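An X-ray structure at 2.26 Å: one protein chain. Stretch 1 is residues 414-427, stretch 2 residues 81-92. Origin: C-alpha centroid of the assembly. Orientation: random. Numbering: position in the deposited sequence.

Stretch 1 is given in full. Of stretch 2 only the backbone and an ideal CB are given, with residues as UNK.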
# COMPACT_ATOMS: atom_id res chain seq x y z
N PRO A 414 -0.84 24.90 6.50
CA PRO A 414 -0.48 26.33 6.40
C PRO A 414 -0.14 27.09 7.73
O PRO A 414 1.01 27.51 7.88
CB PRO A 414 -1.67 26.97 5.66
CG PRO A 414 -2.53 25.84 5.20
CD PRO A 414 -2.24 24.68 6.10
N PRO A 415 -1.11 27.28 8.68
CA PRO A 415 -0.73 28.08 9.88
C PRO A 415 0.34 27.37 10.71
O PRO A 415 1.06 28.04 11.51
CB PRO A 415 -2.06 28.22 10.67
CG PRO A 415 -2.88 27.04 10.27
CD PRO A 415 -2.45 26.67 8.85
N ASN A 416 0.42 26.04 10.51
CA ASN A 416 1.49 25.26 11.05
C ASN A 416 2.80 25.62 10.39
O ASN A 416 3.72 25.99 11.12
CB ASN A 416 1.19 23.77 11.10
CG ASN A 416 1.11 23.24 12.55
OD1 ASN A 416 0.02 22.95 13.03
ND2 ASN A 416 2.26 23.11 13.24
N LEU A 417 2.96 25.54 9.07
CA LEU A 417 4.27 25.94 8.49
C LEU A 417 4.60 27.39 8.74
O LEU A 417 5.73 27.72 8.97
CB LEU A 417 4.35 25.75 7.01
CG LEU A 417 5.08 24.51 6.50
CD1 LEU A 417 4.90 24.48 4.99
CD2 LEU A 417 6.56 24.47 6.85
N ALA A 418 3.62 28.24 8.68
CA ALA A 418 3.82 29.65 8.97
C ALA A 418 4.48 29.87 10.32
O ALA A 418 5.39 30.69 10.42
CB ALA A 418 2.50 30.39 8.94
N ARG A 419 4.00 29.21 11.38
CA ARG A 419 4.54 29.49 12.72
C ARG A 419 5.97 29.03 12.83
O ARG A 419 6.76 29.72 13.46
CB ARG A 419 3.69 28.95 13.85
CG ARG A 419 3.61 27.46 13.98
CD ARG A 419 2.68 27.12 15.15
NE ARG A 419 2.59 25.69 15.35
CZ ARG A 419 2.58 25.08 16.52
NH1 ARG A 419 2.70 25.76 17.66
NH2 ARG A 419 2.48 23.75 16.56
N LEU A 420 6.34 27.95 12.15
CA LEU A 420 7.75 27.56 12.14
C LEU A 420 8.66 28.52 11.34
O LEU A 420 9.74 28.97 11.82
CB LEU A 420 7.91 26.16 11.58
CG LEU A 420 9.35 25.70 11.43
CD1 LEU A 420 10.03 25.67 12.79
CD2 LEU A 420 9.41 24.31 10.83
N ILE A 421 8.26 28.81 10.11
CA ILE A 421 9.08 29.62 9.23
C ILE A 421 9.26 30.98 9.86
O ILE A 421 10.35 31.55 9.83
CB ILE A 421 8.41 29.76 7.84
CG1 ILE A 421 8.61 28.47 7.03
CG2 ILE A 421 8.99 30.92 7.06
CD1 ILE A 421 7.80 28.41 5.76
N ALA A 422 8.18 31.52 10.41
CA ALA A 422 8.22 32.88 10.98
C ALA A 422 9.13 32.96 12.20
O ALA A 422 9.65 34.02 12.52
CB ALA A 422 6.83 33.39 11.33
N SER A 423 9.33 31.83 12.87
CA SER A 423 10.17 31.79 14.05
C SER A 423 11.53 31.18 13.77
O SER A 423 12.20 30.77 14.70
CB SER A 423 9.45 31.01 15.17
OG SER A 423 9.21 29.67 14.80
N ILE A 424 11.91 31.06 12.51
CA ILE A 424 13.13 30.38 12.19
C ILE A 424 14.32 30.98 12.96
O ILE A 424 15.27 30.26 13.32
CB ILE A 424 13.40 30.37 10.66
CG1 ILE A 424 14.66 29.60 10.30
CG2 ILE A 424 13.57 31.74 10.10
CD1 ILE A 424 14.50 28.12 10.49
N GLY A 425 14.27 32.28 13.20
CA GLY A 425 15.34 32.97 13.91
C GLY A 425 15.63 32.42 15.28
O GLY A 425 16.76 32.44 15.72
N HIS A 426 14.62 31.84 15.91
CA HIS A 426 14.75 31.27 17.25
C HIS A 426 15.53 29.96 17.25
O HIS A 426 15.86 29.48 18.31
CB HIS A 426 13.41 30.90 17.83
CG HIS A 426 12.46 32.03 18.04
ND1 HIS A 426 12.56 33.19 17.32
CD2 HIS A 426 11.35 32.15 18.81
CE1 HIS A 426 11.58 34.00 17.66
NE2 HIS A 426 10.84 33.39 18.56
N TYR A 427 15.82 29.37 16.09
CA TYR A 427 16.51 28.08 16.06
C TYR A 427 17.98 28.19 15.68
O TYR A 427 18.70 27.19 15.70
CB TYR A 427 15.79 27.09 15.07
CG TYR A 427 14.38 26.78 15.49
CD1 TYR A 427 13.35 27.71 15.29
CD2 TYR A 427 14.07 25.61 16.15
CE1 TYR A 427 12.05 27.46 15.71
CE2 TYR A 427 12.77 25.35 16.58
CZ TYR A 427 11.77 26.28 16.34
OH TYR A 427 10.49 26.03 16.74
N UNK A 81 -3.08 29.03 16.18
CA UNK A 81 -1.87 28.90 15.38
C UNK A 81 -1.64 30.10 14.53
O UNK A 81 -0.48 30.48 14.27
CB UNK A 81 -1.93 27.65 14.50
N UNK A 82 -2.74 30.71 14.06
CA UNK A 82 -2.60 31.93 13.26
C UNK A 82 -2.03 33.06 14.17
O UNK A 82 -1.06 33.74 13.79
CB UNK A 82 -3.94 32.33 12.65
N UNK A 83 -2.58 33.20 15.38
CA UNK A 83 -2.04 34.21 16.34
C UNK A 83 -0.56 33.99 16.66
O UNK A 83 0.23 34.93 16.71
CB UNK A 83 -2.84 34.18 17.64
N UNK A 84 -0.17 32.73 16.82
CA UNK A 84 1.20 32.42 17.15
C UNK A 84 2.12 32.82 16.05
O UNK A 84 3.19 33.43 16.28
CB UNK A 84 1.36 30.93 17.46
N UNK A 85 1.76 32.49 14.83
CA UNK A 85 2.60 32.94 13.70
C UNK A 85 2.67 34.47 13.59
O UNK A 85 3.71 35.03 13.25
CB UNK A 85 2.06 32.36 12.39
N UNK A 86 1.54 35.12 13.80
CA UNK A 86 1.47 36.59 13.70
C UNK A 86 2.41 37.21 14.73
O UNK A 86 3.18 38.09 14.39
CB UNK A 86 0.04 37.09 13.91
N UNK A 87 2.39 36.69 15.95
CA UNK A 87 3.38 37.05 16.99
C UNK A 87 4.78 37.03 16.50
O UNK A 87 5.53 38.02 16.67
CB UNK A 87 3.27 36.10 18.19
N UNK A 88 5.18 35.94 15.84
CA UNK A 88 6.56 35.85 15.35
C UNK A 88 6.80 36.83 14.24
O UNK A 88 7.92 37.35 14.09
CB UNK A 88 6.88 34.43 14.87
N UNK A 89 5.78 37.07 13.41
CA UNK A 89 5.95 38.03 12.33
C UNK A 89 6.22 39.44 12.89
O UNK A 89 7.06 40.19 12.36
CB UNK A 89 4.71 38.04 11.43
N UNK A 90 5.48 39.78 13.94
CA UNK A 90 5.64 41.07 14.59
C UNK A 90 6.97 41.28 15.27
O UNK A 90 7.35 42.42 15.45
CB UNK A 90 4.53 41.26 15.62
N UNK A 91 7.67 40.22 15.67
CA UNK A 91 9.05 40.35 16.19
C UNK A 91 10.01 40.84 15.13
O UNK A 91 11.02 41.42 15.48
CB UNK A 91 9.55 39.01 16.74
N UNK A 92 9.76 40.56 13.86
CA UNK A 92 10.72 40.90 12.81
C UNK A 92 10.24 42.05 11.92
O UNK A 92 10.91 42.42 10.99
CB UNK A 92 11.00 39.67 11.95

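The two helices run nearly parallel, their axes 25° apart and 8.2 Å at closest approach, so a small residue is favoured where the backbones come together.

Position 81 points its CB toward stretch 1, 3.9 Å from P415 CB, with R419 CD at 4.7 Å. Aliphatic length suits this spot, whether it ends in a methyl or in a polar group near N416. The residue is K81: its own CB packs against P415 CB, and an extended chain (m, then t throughout) carries NZ past N416.

At 82 the CB points sideways, 4.9 Å from P415 CB, so almost any side chain could leave the contact; W82, chi1 t, leads its ring away. Position 83 finds nothing of stretch 1 near its CB and is unconstrained by it; it is L83.

Position 84 points toward the arm of R419, its CB 4.6 Å from R419 CD. The guanidinium asks for an acid or a neutral acceptor, long enough to follow the arm outward. E84, chi1 and chi2 both t, answers with a salt bridge: R419 NH1 donates to E84 OE1 at 2.7 Å, and the carboxylate oxygen lies at the guanidinium edge, near its plane, where the N-H groups point.

Position 85 is the tight one. Its CA lies 4.1 Å from R419 CA, and its CB sits 3.8 Å from R419 CA and 4.0 Å from A418 CB. Glycine, alanine or perhaps serine would suit. It is A85, whose CB meets A418 CB.

Position 86 points away and 87 is out of reach; stretch 1 sets no rule for V86 or A87.

Position 88 points toward A422 and S423, its CB 3.7 Å from A422 O and 4.1 Å from S423 N. Beyond it, S423 and H426 leave room for a broad, flat group, though a long aliphatic chain could also serve. Y88 (chi1 m) puts one ring face under S423 CB, a CH-pi contact 3.6 Å from S423 CB to the ring centroid, while its CB packs on A422 CB at 3.7 Å. Its OH donates to E84 OE2 at 2.6 Å, bracing the acid that holds R419.

At 89 the CB points sideways, 5.1 Å from A422 CB; a branched aliphatic can reach back, as L89 does, with CD2 4.0 Å from A422 CB. Position 90, L90, is out of reach.

Position 91 points toward H426, favouring a polar chain; E91 extends there. Position 92 has open space, and T92 OG1 donates to a water that in turn donates to A422 O.

Stretch 2 (81-92) KWLEAVAYLLET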
# COMPACT_ATOMS: atom_id res chain seq x y z
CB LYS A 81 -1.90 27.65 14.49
CG LYS A 81 -1.82 26.34 15.27
CD LYS A 81 -2.24 25.16 14.38
CE LYS A 81 -2.14 23.85 15.11
NZ LYS A 81 -2.83 22.81 14.32
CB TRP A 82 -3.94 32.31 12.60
CG TRP A 82 -3.93 33.54 11.74
CD1 TRP A 82 -3.68 33.59 10.40
CD2 TRP A 82 -4.14 34.89 12.16
NE1 TRP A 82 -3.72 34.90 9.97
CE2 TRP A 82 -4.02 35.70 11.03
CE3 TRP A 82 -4.44 35.48 13.38
CZ2 TRP A 82 -4.17 37.09 11.08
CZ3 TRP A 82 -4.63 36.86 13.42
CH2 TRP A 82 -4.49 37.64 12.28
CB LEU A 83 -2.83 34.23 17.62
CG LEU A 83 -4.25 34.83 17.49
CD1 LEU A 83 -5.06 34.52 18.73
CD2 LEU A 83 -4.18 36.32 17.27
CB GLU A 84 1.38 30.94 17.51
CG GLU A 84 2.78 30.67 18.07
CD GLU A 84 3.14 29.20 18.24
OE1 GLU A 84 2.23 28.36 18.25
OE2 GLU A 84 4.35 28.89 18.40
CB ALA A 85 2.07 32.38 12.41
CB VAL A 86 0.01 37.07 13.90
CG1 VAL A 86 -0.04 38.52 14.31
CG2 VAL A 86 -0.79 36.86 12.62
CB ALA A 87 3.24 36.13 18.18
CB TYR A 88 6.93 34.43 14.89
CG TYR A 88 6.76 33.37 15.96
CD1 TYR A 88 7.22 33.58 17.25
CD2 TYR A 88 6.17 32.16 15.67
CE1 TYR A 88 7.10 32.60 18.23
CE2 TYR A 88 6.01 31.18 16.64
CZ TYR A 88 6.49 31.40 17.92
OH TYR A 88 6.32 30.44 18.88
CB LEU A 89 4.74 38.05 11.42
CG LEU A 89 4.71 36.82 10.50
CD1 LEU A 89 3.40 36.83 9.72
CD2 LEU A 89 5.85 36.78 9.54
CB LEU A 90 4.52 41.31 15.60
CG LEU A 90 3.11 41.38 15.02
CD1 LEU A 90 2.07 41.48 16.11
CD2 LEU A 90 2.95 42.56 14.06
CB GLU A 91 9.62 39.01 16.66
CG GLU A 91 9.09 38.49 17.98
CD GLU A 91 9.84 37.26 18.49
OE1 GLU A 91 10.34 36.46 17.67
OE2 GLU A 91 9.93 37.08 19.74
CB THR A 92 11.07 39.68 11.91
OG1 THR A 92 9.92 39.27 11.15
CG2 THR A 92 11.60 38.52 12.74
O HOH W 1 9.18 36.43 11.52
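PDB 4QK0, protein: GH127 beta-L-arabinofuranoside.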